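Local coordinates for demethyldecarbamoylnovobiocin O-methyltransferase (PDB 2WK1), which transfers a methyl group from S-adenosyl-L-methionine to the 4-hydroxyl of the noviose sugar in the penultimate step of novobiocin biosynthesis, at residues 45-50 with 86-91; 74-79 with 271-276; 92-97 with 239-244; 132-137 with 188-193. All coordinates share one frame; numbering follows the deposited sequence.

How the interactions relate
Three of the four contacts form a continuous group. Interactions 1 and 3 share helix 87-103, and R90 on that helix ties them to interaction 2: its NE lies 2.7 Å from D272 OD2 and its NH1 2.8 Å from D243 OD1, both salt bridges. Interactions 2 and 3 also join as neighbouring strands, V276 O and V242 N being 2.8 Å apart. The group lies close to the cofactor site: I86 touches the bound S-adenosylhomocysteine, and interaction 3 holds the predicted proton acceptor E92 and the predicted magnesium ligands D243 and D244. Interaction 4 stands apart at the far edge of the same sheet, its centre about 19 Å from that of interaction 3.

Interaction 1: residues 45-50 with 86-91; sequences VLAGTV and IGIKRL
The last turn of helix 35-47 approaches the N-terminal part of helix 87-103 most closely where A47 meets G87, their CA atoms 5.8 Å apart. A47 presents its methyl group to two residues at once: its CB lies 3.8 Å from I88 CD1 and 3.9 Å from L91 CD1, so the methyl rests against the neighbouring ends of two larger side chains. I88 and L91 are three residues apart on their helix and therefore face the same spot. T49 and I88 meet tip to tip, T49 CG2 standing 3.9 Å from I88 CD1. With CG1 anti to the carbonyl carbon (chi1 -63°) and a further bend at chi2, CD1 of I88 is turned toward A47 and T49. L46 adds a looser touch, its CB 4.3 Å from L91 CD1. The chain can turn from A47 to T49 because G48, with positive phi, closes the helix in a Schellman motif. The contact is almost wholly apolar, and L123 of helix 119-130 and I43 one turn back extend the apolar layer around L91. This is helix-to-helix packing beside the cofactor pocket of the methyltransferase domain, where the neighbouring I86 touches S-adenosylhomocysteine.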
loop_
_atom_site.group_PDB
_atom_site.type_symbol
_atom_site.label_atom_id
_atom_site.label_comp_id
_atom_site.label_asym_id
_atom_site.label_seq_id
_atom_site.Cartn_x
_atom_site.Cartn_y
_atom_site.Cartn_z
ATOM N N VAL A 45 -1.081 3.582 -2.498
ATOM C CA VAL A 45 -1.797 2.820 -1.474
ATOM C C VAL A 45 -2.966 3.643 -0.928
ATOM O O VAL A 45 -4.076 3.164 -0.775
ATOM C CB VAL A 45 -0.834 2.355 -0.305
ATOM C CG1 VAL A 45 -1.612 1.607 0.718
ATOM C CG2 VAL A 45 0.371 1.584 -0.858
ATOM N N LEU A 46 -2.695 4.892 -0.617
ATOM C CA LEU A 46 -3.717 5.731 -0.003
ATOM C C LEU A 46 -4.961 5.892 -0.870
ATOM O O LEU A 46 -6.091 5.898 -0.364
ATOM C CB LEU A 46 -3.132 7.117 0.315
ATOM C CG LEU A 46 -2.195 7.152 1.521
ATOM C CD1 LEU A 46 -1.405 8.451 1.499
ATOM C CD2 LEU A 46 -2.946 7.000 2.827
ATOM N N ALA A 47 -4.753 6.043 -2.177
ATOM C CA ALA A 47 -5.857 6.186 -3.134
ATOM C C ALA A 47 -6.413 4.841 -3.572
ATOM O O ALA A 47 -7.452 4.785 -4.223
ATOM C CB ALA A 47 -5.405 6.963 -4.344
ATOM N N GLY A 48 -5.709 3.763 -3.238
ATOM C CA GLY A 48 -6.152 2.426 -3.601
ATOM C C GLY A 48 -5.931 2.027 -5.039
ATOM O O GLY A 48 -6.518 1.036 -5.504
ATOM N N THR A 49 -5.067 2.735 -5.749
ATOM C CA THR A 49 -4.750 2.315 -7.119
ATOM C C THR A 49 -3.936 1.004 -7.127
ATOM O O THR A 49 -4.096 0.168 -8.001
ATOM C CB THR A 49 -4.030 3.398 -7.934
ATOM O OG1 THR A 49 -2.807 3.726 -7.294
ATOM C CG2 THR A 49 -4.896 4.643 -8.102
ATOM N N VAL A 50 -3.105 0.783 -6.111
ATOM C CA VAL A 50 -2.188 -0.339 -6.142
ATOM C C VAL A 50 -2.933 -1.664 -6.016
ATOM O O VAL A 50 -2.483 -2.684 -6.530
ATOM C CB VAL A 50 -1.060 -0.148 -5.099
ATOM C CG1 VAL A 50 -1.570 -0.327 -3.681
ATOM C CG2 VAL A 50 0.094 -1.100 -5.382
ATOM N N ILE A 86 -9.411 11.902 -2.495
ATOM C CA ILE A 86 -8.982 13.069 -3.276
ATOM C C ILE A 86 -8.293 12.705 -4.576
ATOM O O ILE A 86 -8.129 13.562 -5.438
ATOM C CB ILE A 86 -8.136 14.052 -2.457
ATOM C CG1 ILE A 86 -6.721 13.518 -2.171
ATOM C CG2 ILE A 86 -8.859 14.418 -1.168
ATOM C CD1 ILE A 86 -5.837 14.511 -1.404
ATOM N N GLY A 87 -7.871 11.450 -4.722
ATOM C CA GLY A 87 -7.256 11.011 -5.958
ATOM C C GLY A 87 -5.769 11.252 -6.057
ATOM O O GLY A 87 -5.182 11.992 -5.266
ATOM N N ILE A 88 -5.178 10.691 -7.101
ATOM C CA ILE A 88 -3.735 10.758 -7.271
ATOM C C ILE A 88 -3.223 12.191 -7.503
ATOM O O ILE A 88 -2.211 12.597 -6.923
ATOM C CB ILE A 88 -3.258 9.838 -8.425
ATOM C CG1 ILE A 88 -3.560 8.360 -8.110
ATOM C CG2 ILE A 88 -1.785 10.051 -8.749
ATOM C CD1 ILE A 88 -2.806 7.730 -6.966
ATOM N N LYS A 89 -3.884 12.961 -8.377
ATOM C CA LYS A 89 -3.387 14.295 -8.674
ATOM C C LYS A 89 -3.412 15.208 -7.436
ATOM O O LYS A 89 -2.477 15.964 -7.202
ATOM C CB LYS A 89 -4.137 14.919 -9.834
ATOM C CG LYS A 89 -3.828 14.234 -11.178
ATOM C CD LYS A 89 -4.534 14.886 -12.350
ATOM C CE LYS A 89 -4.262 14.201 -13.681
ATOM N NZ LYS A 89 -4.843 15.047 -14.782
ATOM N N ARG A 90 -4.481 15.153 -6.645
ATOM C CA ARG A 90 -4.526 15.959 -5.442
ATOM C C ARG A 90 -3.544 15.449 -4.362
ATOM O O ARG A 90 -3.003 16.256 -3.606
ATOM C CB ARG A 90 -5.950 16.158 -4.914
ATOM C CG ARG A 90 -6.639 17.371 -5.532
ATOM C CD ARG A 90 -8.135 17.471 -5.218
ATOM N NE ARG A 90 -8.913 16.654 -6.120
ATOM C CZ ARG A 90 -10.038 16.007 -5.818
ATOM N NH1 ARG A 90 -10.548 16.018 -4.604
ATOM N NH2 ARG A 90 -10.636 15.295 -6.747
ATOM N N LEU A 91 -3.300 14.144 -4.300
ATOM C CA LEU A 91 -2.235 13.647 -3.397
ATOM C C LEU A 91 -0.860 14.134 -3.846
ATOM O O LEU A 91 -0.047 14.542 -3.030
ATOM C CB LEU A 91 -2.265 12.113 -3.313
ATOM C CG LEU A 91 -3.404 11.481 -2.517
ATOM C CD1 LEU A 91 -3.527 9.992 -2.863
ATOM C CD2 LEU A 91 -3.268 11.683 -1.009
#

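Interaction 2: residues 74-79 with 271-276. With SO4 (sulfate ion), chain D.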
loop_
_atom_site.group_PDB
_atom_site.type_symbol
_atom_site.label_atom_id
_atom_site.label_comp_id
_atom_site.label_asym_id
_atom_site.label_seq_id
_atom_site.Cartn_x
_atom_site.Cartn_y
_atom_site.Cartn_z
ATOM N N GLU A 74 -8.046 11.195 -10.828
ATOM C CA GLU A 74 -8.540 12.552 -10.657
ATOM C C GLU A 74 -9.424 12.725 -9.431
ATOM O O GLU A 74 -9.962 13.778 -9.199
ATOM C CB GLU A 74 -9.224 13.032 -11.936
ATOM C CG GLU A 74 -8.239 13.202 -13.081
ATOM C CD GLU A 74 -8.854 13.659 -14.365
ATOM O OE1 GLU A 74 -10.001 13.258 -14.661
ATOM O OE2 GLU A 74 -8.158 14.398 -15.095
ATOM N N GLY A 75 -9.545 11.689 -8.614
ATOM C CA GLY A 75 -10.299 11.797 -7.370
ATOM C C GLY A 75 -11.780 12.019 -7.579
ATOM O O GLY A 75 -12.412 12.795 -6.862
ATOM N N ARG A 76 -12.342 11.282 -8.541
ATOM C CA ARG A 76 -13.738 11.491 -8.924
ATOM C C ARG A 76 -14.690 10.411 -8.479
ATOM O O ARG A 76 -15.804 10.273 -8.989
ATOM C CB ARG A 76 -13.811 11.749 -10.433
ATOM C CG ARG A 76 -13.492 13.206 -10.737
ATOM C CD ARG A 76 -14.698 14.059 -10.262
ATOM N NE ARG A 76 -14.582 15.477 -10.528
ATOM C CZ ARG A 76 -15.030 16.082 -11.619
ATOM N NH1 ARG A 76 -15.639 15.395 -12.595
ATOM N NH2 ARG A 76 -14.889 17.388 -11.719
ATOM N N ASP A 77 -14.285 9.670 -7.466
ATOM C CA ASP A 77 -15.152 8.730 -6.797
ATOM C C ASP A 77 -14.862 8.673 -5.295
ATOM O O ASP A 77 -13.919 9.335 -4.798
ATOM C CB ASP A 77 -15.100 7.338 -7.466
ATOM C CG ASP A 77 -13.751 6.643 -7.364
ATOM O OD1 ASP A 77 -12.806 7.189 -6.756
ATOM O OD2 ASP A 77 -13.671 5.485 -7.857
ATOM N N TRP A 78 -15.685 7.907 -4.583
ATOM C CA TRP A 78 -15.427 7.565 -3.189
ATOM C C TRP A 78 -14.929 6.128 -3.144
ATOM O O TRP A 78 -15.692 5.224 -3.432
ATOM C CB TRP A 78 -16.697 7.632 -2.323
ATOM C CG TRP A 78 -17.296 8.985 -2.111
ATOM C CD1 TRP A 78 -16.658 10.192 -2.142
ATOM C CD2 TRP A 78 -18.667 9.258 -1.774
ATOM N NE1 TRP A 78 -17.559 11.209 -1.883
ATOM C CE2 TRP A 78 -18.792 10.659 -1.645
ATOM C CE3 TRP A 78 -19.797 8.453 -1.573
ATOM C CZ2 TRP A 78 -20.005 11.277 -1.319
ATOM C CZ3 TRP A 78 -21.005 9.074 -1.258
ATOM C CH2 TRP A 78 -21.091 10.471 -1.134
ATOM N N PRO A 79 -13.661 5.894 -2.788
ATOM C CA PRO A 79 -13.207 4.497 -2.696
ATOM C C PRO A 79 -13.975 3.696 -1.634
ATOM O O PRO A 79 -14.291 4.204 -0.562
ATOM C CB PRO A 79 -11.716 4.632 -2.350
ATOM C CG PRO A 79 -11.367 5.993 -2.879
ATOM C CD PRO A 79 -12.554 6.841 -2.591
ATOM N N ILE A 271 -5.213 22.174 -9.995
ATOM C CA ILE A 271 -4.613 20.860 -9.739
ATOM C C ILE A 271 -5.131 19.776 -10.682
ATOM O O ILE A 271 -4.368 19.052 -11.317
ATOM C CB ILE A 271 -4.878 20.419 -8.275
ATOM C CG1 ILE A 271 -4.294 21.434 -7.296
ATOM C CG2 ILE A 271 -4.299 19.035 -8.053
ATOM C CD1 ILE A 271 -4.804 21.373 -5.876
ATOM N N ASP A 272 -6.437 19.684 -10.758
ATOM C CA ASP A 272 -7.097 18.643 -11.542
ATOM C C ASP A 272 -8.408 19.199 -12.099
ATOM O O ASP A 272 -8.426 20.368 -12.517
ATOM C CB ASP A 272 -7.217 17.324 -10.749
ATOM C CG ASP A 272 -7.928 17.474 -9.409
ATOM O OD1 ASP A 272 -8.538 18.526 -9.129
ATOM O OD2 ASP A 272 -7.894 16.490 -8.644
ATOM N N ARG A 273 -9.488 18.422 -12.117
ATOM C CA ARG A 273 -10.773 18.949 -12.573
ATOM C C ARG A 273 -11.524 19.651 -11.448
ATOM O O ARG A 273 -12.634 20.166 -11.692
ATOM C CB ARG A 273 -11.645 17.818 -13.128
ATOM C CG ARG A 273 -10.953 17.055 -14.244
ATOM C CD ARG A 273 -11.867 16.010 -14.831
ATOM N NE ARG A 273 -12.969 16.531 -15.640
ATOM C CZ ARG A 273 -12.971 16.621 -16.969
ATOM N NH1 ARG A 273 -11.893 16.338 -17.680
ATOM N NH2 ARG A 273 -14.055 17.060 -17.585
ATOM N N ASP A 274 -10.962 19.683 -10.227
ATOM C CA ASP A 274 -11.672 20.179 -9.038
ATOM C C ASP A 274 -10.873 21.171 -8.203
ATOM O O ASP A 274 -11.360 22.269 -7.885
ATOM C CB ASP A 274 -12.081 19.027 -8.145
ATOM C CG ASP A 274 -13.137 18.168 -8.789
ATOM O OD1 ASP A 274 -14.323 18.603 -8.860
ATOM O OD2 ASP A 274 -12.798 17.064 -9.260
ATOM N N GLY A 275 -9.667 20.798 -7.827
ATOM C CA GLY A 275 -8.917 21.563 -6.840
ATOM C C GLY A 275 -8.083 22.681 -7.417
ATOM O O GLY A 275 -7.678 22.652 -8.596
ATOM N N VAL A 276 -7.791 23.649 -6.559
ATOM C CA VAL A 276 -6.853 24.734 -6.847
ATOM C C VAL A 276 -6.002 24.986 -5.602
ATOM O O VAL A 276 -6.328 24.513 -4.507
ATOM C CB VAL A 276 -7.570 26.057 -7.261
ATOM C CG1 VAL A 276 -8.498 25.828 -8.502
ATOM C CG2 VAL A 276 -8.405 26.613 -6.116
HETATM S S SO4 D . -16.413 17.943 -14.916
HETATM O O1 SO4 D . -16.845 19.181 -15.564
HETATM O O2 SO4 D . -15.135 18.244 -14.292
HETATM O O3 SO4 D . -16.270 16.916 -15.962
HETATM O O4 SO4 D . -17.391 17.506 -13.920
HETATM O O HOH W 1 -10.514 16.163 -10.601
#
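R76 and D274 meet with guanidinium and carboxylate planes turned 59° apart, yet the arginine still grips the acid side-on through two nitrogens. R76 NE donates to the syn lone pair of D274 OD2 at 2.7 Å, whereas NH2 reaches D274 OD1 at 3.2 Å from above the carboxylate plane. A bend at chi2 (-72°) swings the R76 chain toward the acid. R273 CB covers one face of the same guanidinium, 3.6 Å from R76 NH2. The edge of R76 also faces a sulfate, probably from the crystallisation liquor, with NH2 2.7 Å from its O2; R273 holds the ion from its own edge, NH2 lying 2.7 Å from O3. E74 runs obliquely across R273, its OE1 3.3 Å from R273 CD. Between the two loops a water donates to E74 O and D274 OD2 and accepts from R273 N. D272 OD1 receives the backbone N-H groups of D274 and G275, an Asx turn extended to an Asx motif, while its OD2 turns to R90. The contact joins the loop that follows helix 69-73, a helix ended by a Schellman motif at G75, to the connection between antiparallel strands 269-270 and 276-279, with helix 87-103 alongside.

Interaction 3: residues 92-97 with 239-244. With EDO (1,2-ethanediol), chain F.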
loop_
_atom_site.group_PDB
_atom_site.type_symbol
_atom_site.label_atom_id
_atom_site.label_comp_id
_atom_site.label_asym_id
_atom_site.label_seq_id
_atom_site.Cartn_x
_atom_site.Cartn_y
_atom_site.Cartn_z
ATOM N N GLU A 92 -0.613 14.087 -5.156
ATOM C CA GLU A 92 0.645 14.593 -5.677
ATOM C C GLU A 92 0.833 16.085 -5.380
ATOM O O GLU A 92 1.937 16.525 -5.087
ATOM C CB GLU A 92 0.801 14.294 -7.182
ATOM C CG GLU A 92 1.035 12.809 -7.474
ATOM C CD GLU A 92 0.962 12.396 -8.960
ATOM O OE1 GLU A 92 0.292 13.083 -9.781
ATOM O OE2 GLU A 92 1.537 11.323 -9.292
ATOM N N ASN A 93 -0.256 16.856 -5.433
ATOM C CA ASN A 93 -0.198 18.265 -5.044
ATOM C C ASN A 93 0.212 18.458 -3.590
ATOM O O ASN A 93 1.006 19.335 -3.275
ATOM C CB ASN A 93 -1.551 18.923 -5.334
ATOM C CG ASN A 93 -1.675 20.314 -4.736
ATOM O OD1 ASN A 93 -2.322 20.469 -3.699
ATOM N ND2 ASN A 93 -1.037 21.307 -5.353
ATOM N N ILE A 94 -0.345 17.653 -2.689
ATOM C CA ILE A 94 0.084 17.713 -1.282
ATOM C C ILE A 94 1.583 17.453 -1.190
ATOM O O ILE A 94 2.318 18.176 -0.517
ATOM C CB ILE A 94 -0.645 16.687 -0.406
ATOM C CG1 ILE A 94 -2.096 17.056 -0.280
ATOM C CG2 ILE A 94 -0.005 16.589 1.007
ATOM C CD1 ILE A 94 -2.942 15.971 0.416
ATOM N N ARG A 95 2.047 16.398 -1.857
ATOM C CA ARG A 95 3.463 16.076 -1.821
ATOM C C ARG A 95 4.328 17.230 -2.319
ATOM O O ARG A 95 5.345 17.558 -1.701
ATOM C CB ARG A 95 3.746 14.789 -2.583
ATOM C CG ARG A 95 5.204 14.367 -2.502
ATOM C CD ARG A 95 5.483 13.234 -3.345
ATOM N NE ARG A 95 6.879 12.898 -3.398
ATOM C CZ ARG A 95 7.313 11.814 -4.028
ATOM N NH1 ARG A 95 6.445 11.012 -4.634
ATOM N NH2 ARG A 95 8.602 11.523 -4.005
ATOM N N GLN A 96 3.944 17.806 -3.453
ATOM C CA GLN A 96 4.732 18.897 -4.002
ATOM C C GLN A 96 4.770 20.103 -3.055
ATOM O O GLN A 96 5.826 20.709 -2.841
ATOM C CB GLN A 96 4.199 19.293 -5.378
ATOM C CG GLN A 96 4.347 18.225 -6.481
ATOM C CD GLN A 96 5.758 17.890 -6.938
ATOM O OE1 GLN A 96 6.452 17.072 -6.322
ATOM N NE2 GLN A 96 6.148 18.441 -8.092
ATOM N N CYS A 97 3.628 20.472 -2.492
ATOM C CA CYS A 97 3.585 21.619 -1.585
ATOM C C CYS A 97 4.372 21.366 -0.307
ATOM O O CYS A 97 5.116 22.237 0.138
ATOM C CB CYS A 97 2.127 21.993 -1.264
ATOM S SG CYS A 97 1.195 22.696 -2.623
ATOM N N TYR A 239 1.357 27.462 1.581
ATOM C CA TYR A 239 0.333 27.134 0.615
ATOM C C TYR A 239 -1.024 26.945 1.231
ATOM O O TYR A 239 -1.136 26.396 2.328
ATOM C CB TYR A 239 0.704 25.834 -0.109
ATOM C CG TYR A 239 1.934 25.930 -0.970
ATOM C CD1 TYR A 239 1.862 26.374 -2.281
ATOM C CD2 TYR A 239 3.176 25.570 -0.493
ATOM C CE1 TYR A 239 3.015 26.471 -3.063
ATOM C CE2 TYR A 239 4.316 25.677 -1.262
ATOM C CZ TYR A 239 4.230 26.095 -2.559
ATOM O OH TYR A 239 5.357 26.204 -3.378
ATOM N N VAL A 240 -2.043 27.376 0.503
ATOM C CA VAL A 240 -3.436 27.072 0.783
ATOM C C VAL A 240 -3.974 26.243 -0.347
ATOM O O VAL A 240 -3.905 26.647 -1.513
ATOM C CB VAL A 240 -4.286 28.323 0.957
ATOM C CG1 VAL A 240 -5.740 27.949 1.242
ATOM C CG2 VAL A 240 -3.683 29.243 2.040
ATOM N N ILE A 241 -4.470 25.062 -0.018
ATOM C CA ILE A 241 -5.024 24.128 -0.995
ATOM C C ILE A 241 -6.552 24.061 -0.799
ATOM O O ILE A 241 -7.002 23.856 0.321
ATOM C CB ILE A 241 -4.416 22.721 -0.850
ATOM C CG1 ILE A 241 -2.888 22.723 -1.044
ATOM C CG2 ILE A 241 -5.133 21.734 -1.758
ATOM C CD1 ILE A 241 -2.196 21.487 -0.527
ATOM N N VAL A 242 -7.304 24.217 -1.875
ATOM C CA VAL A 242 -8.762 24.158 -1.855
ATOM C C VAL A 242 -9.156 22.913 -2.634
ATOM O O VAL A 242 -9.003 22.860 -3.871
ATOM C CB VAL A 242 -9.388 25.396 -2.528
ATOM C CG1 VAL A 242 -10.864 25.349 -2.400
ATOM C CG2 VAL A 242 -8.793 26.702 -1.970
ATOM N N ASP A 243 -9.690 21.917 -1.947
ATOM C CA ASP A 243 -9.966 20.637 -2.561
ATOM C C ASP A 243 -10.998 20.704 -3.670
ATOM O O ASP A 243 -10.832 20.060 -4.710
ATOM C CB ASP A 243 -10.448 19.639 -1.505
ATOM C CG ASP A 243 -10.765 18.285 -2.107
ATOM O OD1 ASP A 243 -9.782 17.531 -2.346
ATOM O OD2 ASP A 243 -11.965 18.008 -2.379
ATOM N N ASP A 244 -12.074 21.434 -3.405
ATOM C CA ASP A 244 -13.326 21.376 -4.189
ATOM C C ASP A 244 -13.655 22.823 -4.479
ATOM O O ASP A 244 -14.347 23.476 -3.708
ATOM C CB ASP A 244 -14.443 20.714 -3.336
ATOM C CG ASP A 244 -15.655 20.213 -4.142
ATOM O OD1 ASP A 244 -15.692 20.319 -5.372
ATOM O OD2 ASP A 244 -16.584 19.667 -3.495
HETATM C C1 EDO F . -12.615 23.947 1.150
HETATM O O1 EDO F . -13.196 23.659 2.476
HETATM C C2 EDO F . -13.476 23.548 -0.066
HETATM O O2 EDO F . -12.983 22.313 -0.640
#
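This is a buried helix-on-sheet contact in the core of the methyltransferase domain, where helix 87-103 packs lengthwise over strand 238-242. The helix and strand segments run nearly antiparallel, at 174°, with their axes 10.3 Å apart at closest approach. C97 and Y239 form its aromatic part: C97 SG sits over one face of the ring, 3.9 Å from the centroid of Y239 and 21° off the ring normal, in a sulfur-aromatic contact. C97 CB lies over that same face and adds a CH-pi contact. With SG anti to the carbonyl carbon (chi1 -69°), the sulfur comes over the ring. The phenol end of Y239 is held separately, its OH hydrogen-bonded to D100 of the same helix. I241 comes next on this side of the strand and pushes its CD1 between helix residues, 4.2 Å from C97 SG and 4.4 Å from I94 CG1. N93 approaches I241 from the opposite direction, with N93 OD1 only 3.3 Å from I241 CD1. Past the strand, D244 N donates to O2 of an ethanediol, probably from the crystallisation liquor, 3.0 Å away. D244 and D243, the latter also held by R214, are predicted magnesium ligands. Strands 210-215 and 276-279 flank strand 238-242, parallel and antiparallel to it respectively, while helix 119-130 packs against I94.

Interaction 4: residues 132-137 with 188-193; sequences DVRDRT and DEQVRF
Q190 inserts its amide into the loop 132-137, where both hydrogens of NE2 are used. One bond runs to V133 O at 2.9 Å and is nearly straight (174°), with the acceptor in the plane of the amide; the other reaches R136 O, also at 2.9 Å, and arrives in the carbonyl plane. Two carbonyls three residues apart are thereby clamped by a single nitrogen, which fixes the rotation of the amide and leaves Q190 OE1 beside R134 CA, at 3.5 Å. Nearer the strands, T137 CA makes a CH...O contact of 3.4 Å with Q190 O, and T137 CG2 rests against R192 CG at 3.7 Å, the two side chains crossing at a slant. The loop leads into strand 138-142, to which edge strand 191-195 is bonded in parallel: backbone bonds join Q190 and R192 to V138, as in the sheet of a Rossmann-like methyltransferase. Farther out, a type I turn from D188 to V191 sets Q190, with D188 OD1 accepting from Q190 N in an Asx turn. A water bridges T137 OG1 and E189 O. R134 NE pairs with D132 OD1 at 2.9 Å, and R136 NH1 donates to G108 O and V106 O.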
loop_
_atom_site.group_PDB
_atom_site.type_symbol
_atom_site.label_atom_id
_atom_site.label_comp_id
_atom_site.label_asym_id
_atom_site.label_seq_id
_atom_site.Cartn_x
_atom_site.Cartn_y
_atom_site.Cartn_z
ATOM N N ASP A 132 12.761 12.932 7.471
ATOM C CA ASP A 132 13.201 12.991 8.870
ATOM C C ASP A 132 13.001 14.359 9.508
ATOM O O ASP A 132 13.874 14.887 10.227
ATOM C CB ASP A 132 14.651 12.526 9.035
ATOM C CG ASP A 132 14.988 12.183 10.484
ATOM O OD1 ASP A 132 14.080 11.828 11.282
ATOM O OD2 ASP A 132 16.180 12.293 10.832
ATOM N N VAL A 133 11.809 14.918 9.287
ATOM C CA VAL A 133 11.445 16.185 9.872
ATOM C C VAL A 133 10.753 15.926 11.210
ATOM O O VAL A 133 9.702 15.290 11.254
ATOM C CB VAL A 133 10.514 16.986 8.947
ATOM C CG1 VAL A 133 9.988 18.242 9.682
ATOM C CG2 VAL A 133 11.208 17.333 7.664
ATOM N N ARG A 134 11.334 16.433 12.286
ATOM C CA ARG A 134 10.892 16.114 13.640
ATOM C C ARG A 134 10.246 17.312 14.330
ATOM O O ARG A 134 9.769 17.169 15.437
ATOM C CB ARG A 134 12.063 15.555 14.482
ATOM C CG ARG A 134 12.575 14.209 13.955
ATOM C CD ARG A 134 13.788 13.704 14.745
ATOM N NE ARG A 134 14.531 12.682 14.007
ATOM C CZ ARG A 134 15.671 12.121 14.420
ATOM N NH1 ARG A 134 16.218 12.467 15.584
ATOM N NH2 ARG A 134 16.274 11.200 13.663
ATOM N N ASP A 135 10.232 18.477 13.690
ATOM C CA ASP A 135 9.813 19.736 14.325
ATOM C C ASP A 135 8.576 20.377 13.686
ATOM O O ASP A 135 8.347 21.571 13.826
ATOM C CB ASP A 135 10.965 20.748 14.362
ATOM C CG ASP A 135 11.400 21.217 12.993
ATOM O OD1 ASP A 135 11.015 20.627 11.963
ATOM O OD2 ASP A 135 12.207 22.192 12.943
ATOM N N ARG A 136 7.795 19.572 12.979
ATOM C CA ARG A 136 6.486 19.995 12.463
ATOM C C ARG A 136 5.435 18.973 12.866
ATOM O O ARG A 136 5.719 17.782 12.955
ATOM C CB ARG A 136 6.489 20.155 10.945
ATOM C CG ARG A 136 7.506 21.141 10.428
ATOM C CD ARG A 136 7.516 21.123 8.945
ATOM N NE ARG A 136 8.575 21.883 8.324
ATOM C CZ ARG A 136 8.443 23.070 7.754
ATOM N NH1 ARG A 136 7.300 23.738 7.778
ATOM N NH2 ARG A 136 9.500 23.602 7.153
ATOM N N THR A 137 4.224 19.461 13.107
ATOM C CA THR A 137 3.077 18.652 13.450
ATOM C C THR A 137 2.064 18.666 12.308
ATOM O O THR A 137 1.914 19.671 11.608
ATOM C CB THR A 137 2.425 19.196 14.741
ATOM O OG1 THR A 137 3.371 19.074 15.820
ATOM C CG2 THR A 137 1.121 18.509 15.115
ATOM N N ASP A 188 1.966 8.959 15.867
ATOM C CA ASP A 188 2.984 9.302 16.869
ATOM C C ASP A 188 2.793 10.728 17.350
ATOM O O ASP A 188 1.767 11.363 17.092
ATOM C CB ASP A 188 4.404 9.056 16.321
ATOM C CG ASP A 188 4.868 10.115 15.325
ATOM O OD1 ASP A 188 4.083 10.953 14.843
ATOM O OD2 ASP A 188 6.093 10.120 15.000
ATOM N N GLU A 189 3.790 11.265 18.039
ATOM C CA GLU A 189 3.652 12.563 18.645
ATOM C C GLU A 189 3.507 13.723 17.682
ATOM O O GLU A 189 3.059 14.786 18.078
ATOM C CB GLU A 189 4.777 12.834 19.644
ATOM C CG GLU A 189 6.144 12.884 19.061
ATOM C CD GLU A 189 6.835 11.509 18.915
ATOM O OE1 GLU A 189 6.199 10.404 19.047
ATOM O OE2 GLU A 189 8.067 11.557 18.648
ATOM N N GLN A 190 3.872 13.518 16.416
ATOM C CA GLN A 190 3.776 14.596 15.423
ATOM C C GLN A 190 2.426 14.617 14.710
ATOM O O GLN A 190 2.295 15.318 13.721
ATOM C CB GLN A 190 4.938 14.508 14.428
ATOM C CG GLN A 190 6.262 14.886 15.035
ATOM C CD GLN A 190 7.426 14.693 14.105
ATOM O OE1 GLN A 190 8.331 13.865 14.371
ATOM N NE2 GLN A 190 7.432 15.444 12.998
ATOM N N VAL A 191 1.452 13.849 15.180
ATOM C CA VAL A 191 0.087 13.906 14.701
ATOM C C VAL A 191 -0.779 14.378 15.845
ATOM O O VAL A 191 -0.741 13.790 16.946
ATOM C CB VAL A 191 -0.425 12.531 14.181
ATOM C CG1 VAL A 191 -1.825 12.681 13.609
ATOM C CG2 VAL A 191 0.544 11.944 13.147
ATOM N N ARG A 192 -1.566 15.422 15.616
ATOM C CA ARG A 192 -2.473 15.963 16.598
ATOM C C ARG A 192 -3.850 16.120 15.996
ATOM O O ARG A 192 -4.000 16.414 14.820
ATOM C CB ARG A 192 -1.932 17.290 17.149
ATOM C CG ARG A 192 -0.690 17.070 18.003
ATOM C CD ARG A 192 -0.236 18.266 18.810
ATOM N NE ARG A 192 -1.228 18.552 19.848
ATOM C CZ ARG A 192 -0.992 19.288 20.923
ATOM N NH1 ARG A 192 0.183 19.809 21.096
ATOM N NH2 ARG A 192 -1.971 19.519 21.790
ATOM N N PHE A 193 -4.867 15.962 16.827
ATOM C CA PHE A 193 -6.246 15.911 16.383
ATOM C C PHE A 193 -7.016 17.081 16.950
ATOM O O PHE A 193 -6.857 17.455 18.125
ATOM C CB PHE A 193 -6.914 14.584 16.804
ATOM C CG PHE A 193 -6.349 13.388 16.121
ATOM C CD1 PHE A 193 -5.136 12.855 16.509
ATOM C CD2 PHE A 193 -6.988 12.829 15.037
ATOM C CE1 PHE A 193 -4.610 11.777 15.892
ATOM C CE2 PHE A 193 -6.438 11.746 14.366
ATOM C CZ PHE A 193 -5.225 11.240 14.795
HETATM O O HOH W 2 3.096 17.566 17.975
#